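Local coordinates for protein 2'-5' RNA Ligase (Thermus thermophilus, PDB 1IUH) that belongs to the LigT-like phosphoesterases of the 2H clan, a family of small two-lobed alpha/beta proteins, at residues E50-L53 with P54-A58; R100-E103 with G104-G108. All coordinates share one frame; numbering follows the deposited sequence.

How the contacts relate
Following the chain from its N terminus, strand 2-8, helix 11-21 and strand 39-47 come first, and contact 1 then sits where the chain leaves that strand and winds through residues 50-52 into helix 53-66. Strands 70-80 and 88-94 follow before contact 2, within helix 96-113. Both contacts join consecutive segments, so neither closes a long loop and each spans successive helical turns; they lie in series, neither nesting nor crossing. Their centres are about 15 Å apart and they do not touch. The two helices nevertheless meet: Tyr56 of contact 1 reaches Leu112 and Leu113, while Leu105 of contact 2 packs on Leu59, Leu63 and strand 39-47.

Contact 1. Residues E50-L53 with P54-A58; sequences EEEL and PDYLA
Glu52 and Tyr56 run side by side, one helical turn apart, and join at their polar ends: Tyr56 OH donates to Glu52 OE1 over 2.6 Å, although the placing of that carboxylate oxygen is less certain than the rest. The oxygen lies at the edge of the phenol ring, near its plane, while the carboxylate itself is turned 70° from the ring. Nearer the backbone, Glu52 CB rests against Tyr56 CE1 at 3.4 Å. In both residues CG stands opposite the carbonyl carbon across the first side-chain bond (chi1 -74° for Glu52 and -63° for Tyr56), and the glutamate chain stays extended beyond CG, which brings its carboxylate level with the hydroxyl. The backbone holds the same pair in step, Tyr56 N bonding to Glu52 O at 3.0 Å. One residue on, Leu57 N reaches Leu53 O at 2.8 Å, and Leu57 CG lies 3.3 Å from Leu53 O. Glu51 OE2 and Asp55 OD2, also one turn apart, stand 4.5 Å from each other, two like charges that would probably disfavour a closer approach. Further out, Arg48 NH1 forms a salt bridge with the same Glu52 OE1, which would then serve both guanidinium and phenol, its uncertain place allowing, and Leu112 and Leu113 of helix 96-113 pack on Tyr56. This is a helix start, where a short 3-10 turn passes into the alpha-helical i to i+4 pattern of helix 53-66.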
loop_
_atom_site.group_PDB
_atom_site.type_symbol
_atom_site.label_atom_id
_atom_site.label_comp_id
_atom_site.label_asym_id
_atom_site.label_seq_id
_atom_site.Cartn_x
_atom_site.Cartn_y
_atom_site.Cartn_z
ATOM N N GLU A 50 1.940 20.560 6.316
ATOM C CA GLU A 50 1.814 20.196 7.724
ATOM C C GLU A 50 0.464 20.629 8.315
ATOM O O GLU A 50 -0.062 19.987 9.226
ATOM C CB GLU A 50 2.958 20.854 8.546
ATOM C CG GLU A 50 4.300 20.215 8.295
ATOM C CD GLU A 50 5.479 20.979 8.917
ATOM O OE1 GLU A 50 6.510 20.311 9.099
ATOM O OE2 GLU A 50 5.372 22.206 9.221
ATOM N N GLU A 51 -0.070 21.725 7.805
ATOM C CA GLU A 51 -1.301 22.204 8.334
ATOM C C GLU A 51 -2.423 21.186 8.192
ATOM O O GLU A 51 -3.377 21.236 8.928
ATOM C CB GLU A 51 -1.644 23.531 7.646
ATOM C CG GLU A 51 -2.959 24.165 8.117
ATOM C CD GLU A 51 -4.159 23.795 7.221
ATOM O OE1 GLU A 51 -3.924 23.652 5.984
ATOM O OE2 GLU A 51 -5.321 23.681 7.740
ATOM N N GLU A 52 -2.295 20.233 7.270
ATOM C CA GLU A 52 -3.348 19.245 7.039
ATOM C C GLU A 52 -3.259 17.948 7.893
ATOM O O GLU A 52 -4.195 17.128 7.881
ATOM C CB GLU A 52 -3.372 18.864 5.534
ATOM C CG GLU A 52 -3.942 19.886 4.573
ATOM C CD GLU A 52 -3.570 19.610 3.062
ATOM O OE1 GLU A 52 -3.279 18.430 2.647
ATOM O OE2 GLU A 52 -3.603 20.605 2.290
ATOM N N LEU A 53 -2.145 17.744 8.590
ATOM C CA LEU A 53 -1.980 16.550 9.433
ATOM C C LEU A 53 -3.183 16.128 10.261
ATOM O O LEU A 53 -3.627 14.985 10.213
ATOM C CB LEU A 53 -0.834 16.729 10.403
ATOM C CG LEU A 53 0.475 16.064 10.088
ATOM C CD1 LEU A 53 0.459 15.629 8.644
ATOM C CD2 LEU A 53 1.641 17.033 10.361
ATOM N N PRO A 54 -3.692 17.051 11.065
ATOM C CA PRO A 54 -4.849 16.786 11.920
ATOM C C PRO A 54 -6.027 16.199 11.151
ATOM O O PRO A 54 -6.751 15.330 11.667
ATOM C CB PRO A 54 -5.192 18.177 12.486
ATOM C CG PRO A 54 -3.896 18.877 12.444
ATOM C CD PRO A 54 -3.298 18.470 11.132
ATOM N N ASP A 55 -6.259 16.742 9.960
ATOM C CA ASP A 55 -7.348 16.303 9.082
ATOM C C ASP A 55 -7.085 14.907 8.603
ATOM O O ASP A 55 -7.960 14.072 8.655
ATOM C CB ASP A 55 -7.497 17.258 7.897
ATOM C CG ASP A 55 -7.881 18.655 8.335
ATOM O OD1 ASP A 55 -8.961 18.770 8.939
ATOM O OD2 ASP A 55 -7.125 19.616 8.120
ATOM N N TYR A 56 -5.889 14.614 8.144
ATOM C CA TYR A 56 -5.648 13.222 7.787
ATOM C C TYR A 56 -5.761 12.269 9.023
ATOM O O TYR A 56 -6.235 11.128 8.920
ATOM C CB TYR A 56 -4.299 13.121 7.089
ATOM C CG TYR A 56 -4.342 13.934 5.795
ATOM C CD1 TYR A 56 -3.375 14.926 5.521
ATOM C CD2 TYR A 56 -5.359 13.717 4.867
ATOM C CE1 TYR A 56 -3.422 15.662 4.383
ATOM C CE2 TYR A 56 -5.424 14.433 3.726
ATOM C CZ TYR A 56 -4.463 15.416 3.460
ATOM O OH TYR A 56 -4.521 16.131 2.270
ATOM N N LEU A 57 -5.359 12.755 10.192
ATOM C CA LEU A 57 -5.461 11.988 11.438
ATOM C C LEU A 57 -6.908 11.766 11.793
ATOM O O LEU A 57 -7.315 10.626 12.115
ATOM C CB LEU A 57 -4.735 12.709 12.605
ATOM C CG LEU A 57 -3.189 12.666 12.474
ATOM C CD1 LEU A 57 -2.497 13.558 13.521
ATOM C CD2 LEU A 57 -2.668 11.209 12.611
ATOM N N ALA A 58 -7.708 12.820 11.703
ATOM C CA ALA A 58 -9.109 12.696 12.070
ATOM C C ALA A 58 -9.858 11.757 11.085
ATOM O O ALA A 58 -10.711 10.905 11.453
ATOM C CB ALA A 58 -9.721 14.087 12.123
#

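Contact 2. Residues R100-E103 with G104-G108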
loop_
_atom_site.group_PDB
_atom_site.type_symbol
_atom_site.label_atom_id
_atom_site.label_comp_id
_atom_site.label_asym_id
_atom_site.label_seq_id
_atom_site.Cartn_x
_atom_site.Cartn_y
_atom_site.Cartn_z
ATOM N N ARG A 100 -13.425 -0.617 0.442
ATOM C CA ARG A 100 -14.225 0.263 1.328
ATOM C C ARG A 100 -13.323 1.321 2.038
ATOM O O ARG A 100 -13.619 2.530 2.050
ATOM C CB ARG A 100 -15.050 -0.551 2.360
ATOM C CG ARG A 100 -16.190 -1.393 1.759
ATOM C CD ARG A 100 -16.861 -2.291 2.787
ATOM N NE ARG A 100 -17.569 -1.550 3.829
ATOM C CZ ARG A 100 -18.769 -0.946 3.693
ATOM N NH1 ARG A 100 -19.460 -0.992 2.558
ATOM N NH2 ARG A 100 -19.267 -0.214 4.680
ATOM N N LEU A 101 -12.201 0.902 2.590
ATOM C CA LEU A 101 -11.328 1.921 3.193
ATOM C C LEU A 101 -10.777 2.909 2.137
ATOM O O LEU A 101 -10.659 4.101 2.386
ATOM C CB LEU A 101 -10.159 1.271 3.954
ATOM C CG LEU A 101 -10.563 0.475 5.197
ATOM C CD1 LEU A 101 -9.286 -0.162 5.828
ATOM C CD2 LEU A 101 -11.306 1.379 6.177
ATOM N N ALA A 102 -10.445 2.424 0.955
ATOM C CA ALA A 102 -9.931 3.322 -0.070
ATOM C C ALA A 102 -11.000 4.386 -0.451
ATOM O O ALA A 102 -10.678 5.570 -0.648
ATOM C CB ALA A 102 -9.488 2.489 -1.335
ATOM N N GLU A 103 -12.265 3.966 -0.544
ATOM C CA GLU A 103 -13.346 4.882 -0.918
ATOM C C GLU A 103 -13.575 5.906 0.184
ATOM O O GLU A 103 -13.732 7.114 -0.072
ATOM C CB GLU A 103 -14.644 4.104 -1.151
ATOM C CG GLU A 103 -14.838 3.609 -2.572
ATOM C CD GLU A 103 -15.837 2.404 -2.687
ATOM O OE1 GLU A 103 -16.593 2.119 -1.699
ATOM O OE2 GLU A 103 -15.856 1.755 -3.789
ATOM N N GLY A 104 -13.598 5.388 1.417
ATOM C CA GLY A 104 -13.821 6.206 2.592
ATOM C C GLY A 104 -12.809 7.327 2.679
ATOM O O GLY A 104 -13.183 8.436 3.022
ATOM N N LEU A 105 -11.553 7.038 2.337
ATOM C CA LEU A 105 -10.522 8.039 2.401
ATOM C C LEU A 105 -10.562 8.989 1.216
ATOM O O LEU A 105 -10.295 10.160 1.369
ATOM C CB LEU A 105 -9.136 7.356 2.472
ATOM C CG LEU A 105 -8.737 6.451 3.685
ATOM C CD1 LEU A 105 -7.553 5.556 3.295
ATOM C CD2 LEU A 105 -8.335 7.248 4.892
ATOM N N ARG A 106 -10.885 8.498 0.019
ATOM C CA ARG A 106 -10.862 9.396 -1.121
ATOM C C ARG A 106 -11.965 10.419 -0.861
ATOM O O ARG A 106 -11.825 11.605 -1.218
ATOM C CB ARG A 106 -11.095 8.638 -2.460
ATOM C CG ARG A 106 -9.938 7.707 -2.835
ATOM C CD ARG A 106 -10.066 6.868 -4.121
ATOM N NE ARG A 106 -8.713 6.407 -4.524
ATOM C CZ ARG A 106 -7.943 5.516 -3.847
ATOM N NH1 ARG A 106 -8.392 4.958 -2.737
ATOM N NH2 ARG A 106 -6.687 5.227 -4.224
ATOM N N ALA A 107 -13.025 9.955 -0.204
ATOM C CA ALA A 107 -14.180 10.784 0.109
ATOM C C ALA A 107 -13.869 11.915 1.085
ATOM O O ALA A 107 -14.256 13.081 0.873
ATOM C CB ALA A 107 -15.275 9.891 0.670
ATOM N N GLY A 108 -13.152 11.542 2.146
ATOM C CA GLY A 108 -12.751 12.460 3.185
ATOM C C GLY A 108 -11.793 13.505 2.651
ATOM O O GLY A 108 -11.883 14.699 3.012
#
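Helix 96-113 carries this contact in its middle, where Ala102 and Arg106 meet across one turn. Ala102 O accepts two bonds from the same arginine. The backbone one, from Arg106 N, is 3.0 Å long; the other comes from Arg106 NH1 at 3.2 Å, above the carbonyl plane and on the opposite face from the first, with a C=O...N angle of only 96°. The oxygen does lie close to the guanidinium plane. The side chain leaves with CG swung away from its own C=O carbon (chi1 -68°) and runs extended as far as NE; a turn there (chi4 68°) brings NH1 back over the preceding turn. NH1 also bonds to Leu42 O, its stronger partner, so the arginine links the helix to strand 39-47 of the antiparallel sheet in this LigT-like fold. Regular i to i+4 bonds run on both sides of Ala102: Gly104 N to Arg100 O at 2.9 Å, Leu105 N to Leu101 O, and Ala107 N to Glu103 O. Leu105 CG lies 3.3 Å from Leu101 O, and the side chain packs on Leu42 and Leu43 of the sheet. At the start of the segment, Arg100 NE forms a salt bridge with Glu67.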